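Local atomic coordinates of S-adenosylmethionine:tRNA ribosyltransferase-isomerase (Thermotoga maritima, PDB entry 1VKY), a protein that probably transfers and isomerises the ribose moiety of S-adenosylmethionine onto the 7-aminomethyl group of preQ1-modified tRNA, giving epoxyqueuosine in queuosine biosynthesis. Residues E63-V69 with N254-V259; V296-T301 with L313-F317; S89-L93 with C105-P109. All blocks are in the same frame, centred on the assembly; numbering follows the deposited sequence.

Interaction 1: E63-V69 with N254-V259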
loop_
_atom_site.group_PDB
_atom_site.type_symbol
_atom_site.label_atom_id
_atom_site.label_comp_id
_atom_site.label_asym_id
_atom_site.label_seq_id
_atom_site.Cartn_x
_atom_site.Cartn_y
_atom_site.Cartn_z
ATOM N N GLU B 63 -3.027 31.225 -1.069
ATOM C CA GLU B 63 -3.676 32.461 -0.724
ATOM C C GLU B 63 -5.199 32.352 -0.811
ATOM O O GLU B 63 -5.722 31.434 -1.419
ATOM C CB GLU B 63 -3.150 33.570 -1.604
ATOM C CG GLU B 63 -3.249 33.349 -3.075
ATOM C CD GLU B 63 -2.421 34.354 -3.845
ATOM O OE1 GLU B 63 -1.165 34.192 -3.905
ATOM O OE2 GLU B 63 -3.047 35.294 -4.360
ATOM N N PRO B 64 -5.906 33.264 -0.160
ATOM C CA PRO B 64 -7.359 33.289 -0.226
ATOM C C PRO B 64 -7.820 33.320 -1.691
ATOM O O PRO B 64 -7.245 34.026 -2.529
ATOM C CB PRO B 64 -7.718 34.597 0.506
ATOM C CG PRO B 64 -6.580 34.871 1.404
ATOM C CD PRO B 64 -5.378 34.346 0.702
ATOM N N GLY B 65 -8.795 32.491 -2.022
ATOM C CA GLY B 65 -9.263 32.435 -3.409
ATOM C C GLY B 65 -8.579 31.384 -4.289
ATOM O O GLY B 65 -9.101 31.059 -5.349
ATOM N N ASP B 66 -7.423 30.845 -3.896
ATOM C CA ASP B 66 -6.858 29.732 -4.664
ATOM C C ASP B 66 -7.837 28.534 -4.651
ATOM O O ASP B 66 -8.619 28.378 -3.704
ATOM C CB ASP B 66 -5.515 29.297 -4.103
ATOM C CG ASP B 66 -4.384 30.234 -4.469
ATOM O OD1 ASP B 66 -4.519 31.031 -5.449
ATOM O OD2 ASP B 66 -3.321 30.220 -3.806
ATOM N N LEU B 67 -7.760 27.677 -5.676
ATOM C CA LEU B 67 -8.670 26.518 -5.798
ATOM C C LEU B 67 -7.876 25.229 -5.835
ATOM O O LEU B 67 -7.051 25.046 -6.717
ATOM C CB LEU B 67 -9.541 26.623 -7.065
ATOM C CG LEU B 67 -10.594 25.503 -7.269
ATOM C CD1 LEU B 67 -11.775 25.641 -6.369
ATOM C CD2 LEU B 67 -11.087 25.503 -8.699
ATOM N N LEU B 68 -8.134 24.349 -4.865
ATOM C CA LEU B 68 -7.547 23.026 -4.822
ATOM C C LEU B 68 -8.520 22.078 -5.491
ATOM O O LEU B 68 -9.669 21.979 -5.080
ATOM C CB LEU B 68 -7.293 22.559 -3.373
ATOM C CG LEU B 68 -6.018 23.134 -2.728
ATOM C CD1 LEU B 68 -5.967 22.879 -1.203
ATOM C CD2 LEU B 68 -4.833 22.552 -3.325
ATOM N N VAL B 69 -8.077 21.421 -6.554
ATOM C CA VAL B 69 -8.932 20.470 -7.274
ATOM C C VAL B 69 -8.477 19.069 -7.023
ATOM O O VAL B 69 -7.338 18.685 -7.355
ATOM C CB VAL B 69 -8.955 20.729 -8.813
ATOM C CG1 VAL B 69 -10.041 19.848 -9.495
ATOM C CG2 VAL B 69 -9.236 22.174 -9.098
ATOM N N ASN B 254 -6.882 34.126 -9.357
ATOM C CA ASN B 254 -6.224 33.162 -8.402
ATOM C C ASN B 254 -5.737 31.894 -9.109
ATOM O O ASN B 254 -5.951 31.736 -10.306
ATOM C CB ASN B 254 -7.181 32.755 -7.287
ATOM C CG ASN B 254 -7.459 33.877 -6.321
ATOM O OD1 ASN B 254 -8.574 34.327 -6.221
ATOM N ND2 ASN B 254 -6.452 34.309 -5.601
ATOM N N ARG B 255 -5.120 30.982 -8.361
ATOM C CA ARG B 255 -4.557 29.773 -8.962
ATOM C C ARG B 255 -5.463 28.552 -8.870
ATOM O O ARG B 255 -6.084 28.310 -7.834
ATOM C CB ARG B 255 -3.246 29.447 -8.314
ATOM C CG ARG B 255 -2.140 30.388 -8.781
ATOM C CD ARG B 255 -0.914 30.264 -7.988
ATOM N NE ARG B 255 -1.221 30.437 -6.571
ATOM C CZ ARG B 255 -0.303 30.562 -5.635
ATOM N NH1 ARG B 255 0.969 30.550 -5.984
ATOM N NH2 ARG B 255 -0.659 30.700 -4.359
ATOM N N ILE B 256 -5.495 27.796 -9.963
ATOM C CA ILE B 256 -6.012 26.429 -9.991
ATOM C C ILE B 256 -4.855 25.461 -9.679
ATOM O O ILE B 256 -3.864 25.342 -10.416
ATOM C CB ILE B 256 -6.648 26.123 -11.344
ATOM C CG1 ILE B 256 -7.842 27.047 -11.592
ATOM C CG2 ILE B 256 -7.086 24.645 -11.446
ATOM C CD1 ILE B 256 -8.205 27.104 -13.043
ATOM N N VAL B 257 -4.966 24.834 -8.521
ATOM C CA VAL B 257 -3.986 23.949 -8.010
ATOM C C VAL B 257 -4.526 22.539 -8.156
ATOM O O VAL B 257 -5.434 22.132 -7.430
ATOM C CB VAL B 257 -3.642 24.266 -6.514
ATOM C CG1 VAL B 257 -2.462 23.405 -6.038
ATOM C CG2 VAL B 257 -3.307 25.766 -6.308
ATOM N N ALA B 258 -3.939 21.767 -9.062
ATOM C CA ALA B 258 -4.363 20.384 -9.234
ATOM C C ALA B 258 -3.720 19.529 -8.176
ATOM O O ALA B 258 -2.537 19.660 -7.899
ATOM C CB ALA B 258 -4.020 19.871 -10.605
ATOM N N VAL B 259 -4.508 18.624 -7.596
ATOM C CA VAL B 259 -3.960 17.655 -6.646
ATOM C C VAL B 259 -3.938 16.298 -7.321
ATOM O O VAL B 259 -5.005 15.685 -7.513
ATOM C CB VAL B 259 -4.780 17.608 -5.351
ATOM C CG1 VAL B 259 -4.172 16.545 -4.409
ATOM C CG2 VAL B 259 -4.799 18.982 -4.706
#

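Interaction 2: V296-T301 with L313-F317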
loop_
_atom_site.group_PDB
_atom_site.type_symbol
_atom_site.label_atom_id
_atom_site.label_comp_id
_atom_site.label_asym_id
_atom_site.label_seq_id
_atom_site.Cartn_x
_atom_site.Cartn_y
_atom_site.Cartn_z
ATOM N N VAL B 296 -4.071 24.285 -15.413
ATOM C CA VAL B 296 -3.404 24.013 -14.128
ATOM C C VAL B 296 -2.285 25.025 -13.833
ATOM O O VAL B 296 -1.316 25.098 -14.591
ATOM C CB VAL B 296 -2.839 22.608 -14.160
ATOM C CG1 VAL B 296 -2.108 22.279 -12.814
ATOM C CG2 VAL B 296 -3.921 21.594 -14.448
ATOM N N ASP B 297 -2.416 25.790 -12.744
ATOM C CA ASP B 297 -1.399 26.810 -12.370
ATOM C C ASP B 297 -0.337 26.310 -11.399
ATOM O O ASP B 297 0.756 26.885 -11.292
ATOM C CB ASP B 297 -2.059 28.041 -11.766
ATOM C CG ASP B 297 -3.136 28.613 -12.673
ATOM O OD1 ASP B 297 -2.855 28.815 -13.867
ATOM O OD2 ASP B 297 -4.301 28.844 -12.288
ATOM N N ALA B 298 -0.666 25.256 -10.672
ATOM C CA ALA B 298 0.207 24.641 -9.687
ATOM C C ALA B 298 -0.184 23.197 -9.500
ATOM O O ALA B 298 -1.280 22.803 -9.851
ATOM C CB ALA B 298 0.141 25.390 -8.385
ATOM N N LEU B 299 0.708 22.382 -8.937
ATOM C CA LEU B 299 0.486 20.924 -8.942
ATOM C C LEU B 299 1.021 20.309 -7.637
ATOM O O LEU B 299 2.167 20.562 -7.302
ATOM C CB LEU B 299 1.177 20.273 -10.152
ATOM C CG LEU B 299 1.240 18.711 -10.191
ATOM C CD1 LEU B 299 -0.158 18.167 -10.148
ATOM C CD2 LEU B 299 1.903 18.185 -11.376
ATOM N N VAL B 300 0.167 19.573 -6.904
ATOM C CA VAL B 300 0.635 18.678 -5.805
ATOM C C VAL B 300 0.615 17.227 -6.293
ATOM O O VAL B 300 -0.400 16.725 -6.822
ATOM C CB VAL B 300 -0.284 18.782 -4.577
ATOM C CG1 VAL B 300 0.191 17.912 -3.450
ATOM C CG2 VAL B 300 -0.444 20.219 -4.135
ATOM N N THR B 301 1.724 16.540 -6.092
ATOM C CA THR B 301 1.879 15.196 -6.595
ATOM C C THR B 301 2.940 14.407 -5.806
ATOM O O THR B 301 3.742 14.973 -5.085
ATOM C CB THR B 301 2.242 15.269 -8.078
ATOM O OG1 THR B 301 2.271 13.942 -8.647
ATOM C CG2 THR B 301 3.645 15.825 -8.278
ATOM N N LEU B 313 5.098 13.482 -17.159
ATOM C CA LEU B 313 4.079 14.541 -17.023
ATOM C C LEU B 313 4.585 15.647 -16.100
ATOM O O LEU B 313 4.474 16.814 -16.410
ATOM C CB LEU B 313 2.797 13.937 -16.474
ATOM C CG LEU B 313 1.544 14.787 -16.232
ATOM C CD1 LEU B 313 0.302 13.871 -16.182
ATOM C CD2 LEU B 313 1.650 15.594 -14.964
ATOM N N VAL B 314 5.109 15.290 -14.934
ATOM C CA VAL B 314 5.613 16.290 -14.009
ATOM C C VAL B 314 6.798 17.069 -14.604
ATOM O O VAL B 314 6.934 18.281 -14.407
ATOM C CB VAL B 314 5.985 15.656 -12.641
ATOM C CG1 VAL B 314 6.557 16.666 -11.750
ATOM C CG2 VAL B 314 4.733 15.073 -12.004
ATOM N N ALA B 315 7.644 16.393 -15.364
ATOM C CA ALA B 315 8.731 17.066 -16.068
ATOM C C ALA B 315 8.181 18.105 -17.055
ATOM O O ALA B 315 8.713 19.211 -17.171
ATOM C CB ALA B 315 9.590 16.008 -16.810
ATOM N N ALA B 316 7.083 17.782 -17.732
ATOM C CA ALA B 316 6.489 18.751 -18.635
ATOM C C ALA B 316 6.033 19.941 -17.794
ATOM O O ALA B 316 6.104 21.078 -18.237
ATOM C CB ALA B 316 5.336 18.162 -19.394
ATOM N N PHE B 317 5.527 19.687 -16.590
ATOM C CA PHE B 317 4.930 20.781 -15.795
ATOM C C PHE B 317 5.995 21.723 -15.206
ATOM O O PHE B 317 5.847 22.935 -15.217
ATOM C CB PHE B 317 4.070 20.216 -14.666
ATOM C CG PHE B 317 3.276 21.264 -13.980
ATOM C CD1 PHE B 317 2.134 21.787 -14.587
ATOM C CD2 PHE B 317 3.683 21.788 -12.770
ATOM C CE1 PHE B 317 1.410 22.815 -13.979
ATOM C CE2 PHE B 317 2.930 22.837 -12.149
ATOM C CZ PHE B 317 1.800 23.317 -12.779
#

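Interaction 3: S89-L93 with C105-P109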
loop_
_atom_site.group_PDB
_atom_site.type_symbol
_atom_site.label_atom_id
_atom_site.label_comp_id
_atom_site.label_asym_id
_atom_site.label_seq_id
_atom_site.Cartn_x
_atom_site.Cartn_y
_atom_site.Cartn_z
ATOM N N SER B 89 -30.188 -3.491 -28.457
ATOM C CA SER B 89 -29.518 -3.877 -27.197
ATOM C C SER B 89 -28.539 -2.817 -26.630
ATOM O O SER B 89 -27.370 -2.761 -27.026
ATOM C CB SER B 89 -28.747 -5.175 -27.393
ATOM O OG SER B 89 -27.921 -5.419 -26.264
ATOM N N ILE B 90 -28.992 -2.051 -25.645
ATOM C CA ILE B 90 -28.271 -0.864 -25.165
ATOM C C ILE B 90 -27.564 -1.066 -23.823
ATOM O O ILE B 90 -28.118 -1.642 -22.894
ATOM C CB ILE B 90 -29.276 0.278 -25.092
ATOM C CG1 ILE B 90 -29.877 0.473 -26.485
ATOM C CG2 ILE B 90 -28.624 1.549 -24.589
ATOM C CD1 ILE B 90 -30.964 1.446 -26.553
ATOM N N GLU B 91 -26.329 -0.595 -23.728
ATOM C CA GLU B 91 -25.584 -0.681 -22.487
ATOM C C GLU B 91 -25.814 0.600 -21.676
ATOM O O GLU B 91 -25.858 1.704 -22.224
ATOM C CB GLU B 91 -24.093 -0.874 -22.770
ATOM C CG GLU B 91 -23.238 -1.028 -21.530
ATOM C CD GLU B 91 -21.754 -0.913 -21.830
ATOM O OE1 GLU B 91 -21.390 -0.371 -22.901
ATOM O OE2 GLU B 91 -20.945 -1.363 -20.994
ATOM N N ILE B 92 -25.972 0.426 -20.371
ATOM C CA ILE B 92 -26.209 1.527 -19.445
ATOM C C ILE B 92 -25.173 1.439 -18.339
ATOM O O ILE B 92 -25.062 0.399 -17.680
ATOM C CB ILE B 92 -27.621 1.420 -18.819
ATOM C CG1 ILE B 92 -28.697 1.447 -19.896
ATOM C CG2 ILE B 92 -27.830 2.526 -17.799
ATOM C CD1 ILE B 92 -30.040 0.920 -19.417
ATOM N N LEU B 93 -24.410 2.515 -18.153
ATOM C CA LEU B 93 -23.452 2.631 -17.044
ATOM C C LEU B 93 -23.874 3.763 -16.122
ATOM O O LEU B 93 -23.967 4.900 -16.573
ATOM C CB LEU B 93 -22.055 2.961 -17.590
ATOM C CG LEU B 93 -21.497 2.000 -18.612
ATOM C CD1 LEU B 93 -20.260 2.588 -19.243
ATOM C CD2 LEU B 93 -21.166 0.678 -17.924
ATOM N N CYS B 105 -26.455 8.552 -16.571
ATOM C CA CYS B 105 -25.903 7.308 -17.088
ATOM C C CYS B 105 -25.203 7.541 -18.401
ATOM O O CYS B 105 -25.548 8.430 -19.170
ATOM C CB CYS B 105 -27.027 6.295 -17.326
ATOM S SG CYS B 105 -27.892 5.821 -15.811
ATOM N N LEU B 106 -24.238 6.676 -18.668
ATOM C CA LEU B 106 -23.620 6.596 -19.972
ATOM C C LEU B 106 -24.383 5.506 -20.707
ATOM O O LEU B 106 -24.470 4.387 -20.215
ATOM C CB LEU B 106 -22.126 6.244 -19.803
ATOM C CG LEU B 106 -21.167 7.082 -20.598
ATOM C CD1 LEU B 106 -21.275 6.648 -22.053
ATOM C CD2 LEU B 106 -21.454 8.561 -20.441
ATOM N N VAL B 107 -24.977 5.843 -21.845
ATOM C CA VAL B 107 -25.804 4.909 -22.588
ATOM C C VAL B 107 -25.163 4.723 -23.965
ATOM O O VAL B 107 -24.911 5.705 -24.661
ATOM C CB VAL B 107 -27.242 5.431 -22.707
ATOM C CG1 VAL B 107 -28.038 4.571 -23.628
ATOM C CG2 VAL B 107 -27.898 5.476 -21.330
ATOM N N ARG B 108 -24.909 3.467 -24.342
ATOM C CA ARG B 108 -24.228 3.134 -25.600
ATOM C C ARG B 108 -24.936 1.954 -26.268
ATOM O O ARG B 108 -25.027 0.889 -25.663
ATOM C CB ARG B 108 -22.757 2.781 -25.322
ATOM C CG ARG B 108 -21.992 3.919 -24.633
ATOM C CD ARG B 108 -20.500 3.710 -24.402
ATOM N NE ARG B 108 -20.206 2.600 -23.502
ATOM C CZ ARG B 108 -18.984 2.279 -23.089
ATOM N NH1 ARG B 108 -17.936 2.988 -23.490
ATOM N NH2 ARG B 108 -18.806 1.245 -22.278
ATOM N N PRO B 109 -25.445 2.104 -27.489
ATOM C CA PRO B 109 -25.410 3.327 -28.283
ATOM C C PRO B 109 -26.420 4.391 -27.857
ATOM O O PRO B 109 -27.619 4.124 -27.756
ATOM C CB PRO B 109 -25.772 2.827 -29.671
ATOM C CG PRO B 109 -26.641 1.651 -29.429
ATOM C CD PRO B 109 -26.080 0.996 -28.221
#

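Interaction 1: E63-V69 with N254-V259
A carboxylate that ties together a turn, a strand entry and an arginine sets this contact apart. Asp66 OD1 accepts a hydrogen bond from Arg255 N at 3.0 Å, and Asp66 OD2 one from Glu63 N at 2.9 Å; Asp66 OD2 also forms a salt bridge to Arg255 NH2 at 2.8 Å. Glu63 OE1 stands 3.6 Å from Arg255 NH2, over the guanidinium face, so only charge attracts there. Glu63-Asp66 is a type II turn, and Gly65 suits it because a CB would jam against the preceding carbonyl. Beyond the turn, the start of strand 67-75 pairs in parallel with strand 256-259 inside the mixed sheet, flanked by strands 205-213 and 298-302 and joined by four backbone hydrogen bonds such as Leu67 N to Arg255 O (2.8 Å). Leu68 CD2 meets Val257 CG1 at 3.7 Å; Val69 and Ile256 pack on the other face. The chemistry thus passes from charge pairing at the entry to backbone bonding among buried apolar residues.

Interaction 2: V296-T301 with L313-F317
Phe317 reaches from the helix of 313-317 to the strand side like a flat paddle, and it loses more surface in this contact than any other residue of the two segments. Leu299 CB lies over one face of its ring, 4.0 Å from the ring centroid and 25° off the normal, a CH-pi contact in which Leu299 CB comes within 3.7 Å of Phe317 CE2. At the ring edge sits the turn into the strand, with Val296 O 3.6 Å from Phe317 CE1. Val296 CG1 is 3.7 Å from Phe317 CE1, and Ala298 CA 3.7 Å from Phe317 CZ. With the axes of 298-301 and 313-317 10.5 Å apart, a long flat side chain can reach the strand's backbone at Val296-Ala298 as well as Leu299 CB. Arg45 adds a cation-pi interaction and Phe293 an edge-to-face ring.

This is helix-on-sheet packing. Strand 298-302, inside the mixed sheet, is followed after a short loop by helix 309-318; segment 313-317 of that helix runs at 150° to strand residues 298-301, nearly antiparallel. Alternation puts Leu299 and Thr301 toward the helix, whereas Val300 lies on the other face and packs on Leu345.

Leu299, second in buried area, continues the apolar layer with its CD2, 4.3 Å from Val314 CG2 and 4.4 Å from Leu313 CD2; these are loose contacts suited to branched aliphatic chains. Val314, third, places its CG2 4.0 Å from Thr301 CG2. The methyl of Thr301 thereby joins the apolar side, while its OG1 is hydrogen-bonded to His304 and to an unidentified ligand.

Interaction 3: S89-L93 with C105-P109
Four backbone hydrogen bonds join 89-93 to 105-109 as antiparallel neighbours, two at each hydrogen-bonded pair. Glu91 N gives to Arg108 O at 2.8 Å and Arg108 N to Glu91 O at 2.9 Å; two residues on, Leu93 N gives to Leu106 O and Leu106 N to Leu93 O, both at 2.8 Å. Between them Ile92 and Val107 form a non-hydrogen-bonded pair, their CA atoms 4.6 Å apart. Its inward CA-H groups approach oxygens that are already bonded: Val107 CA lies 3.2 Å from Glu91 O and Ile92 CA 3.4 Å from Leu106 O. The Ile92 backbone instead turns outward, bonding to Leu80.

Among side chains, Glu91 OE1 receives Arg108 NH2 at 3.1 Å, a salt bridge, and Arg108 NE more weakly at 3.3 Å. The guanidinium has N-H groups to spare for a second acid: NH1 forms a salt bridge with Glu233, its strongest polar partner. Leu93 CD1 rests over its face, 3.6 Å from Arg108 NH2, so the same face of the sheet carries both charge and a hydrophobic cover. Pro109, after a cis peptide bond, has no N-H to offer, and its buried O finds no partner in the model.

The other face is apolar: Ile90 CG2 touches Val107 CG1 at a tight 3.2 Å, and Ile92 CG2 lies 3.8 Å from Cys105 SG. These residues belong to the beta hairpin of strands 89-97 and 102-108, flanked by strand 79-83 on one side and strand 138-143 on the other, with Phe235 of strand 234-238 against Leu93 and Arg108.

In the fold
Interactions 1 and 2 belong to one continuous piece of the mixed sheet. Strands 256-259 and 298-302 are neighbours there, joined by probable hydrogen bonds from Asp297 N to Ile256 O (2.8 Å) and from Val300 N to Ala258 O (2.9 Å), and the two contact centres lie about 13 Å apart. Interaction 3 belongs to the separate antiparallel sheet across the chain's centre: its centre is about 35 Å from each of the others, and its nearest atoms are about 19 Å from interaction 1 and 22 Å from interaction 2. Of the three contacts, interaction 2 is the one beside the unidentified ligand, which probably comes from the crystallisation liquor but may mark a pocket.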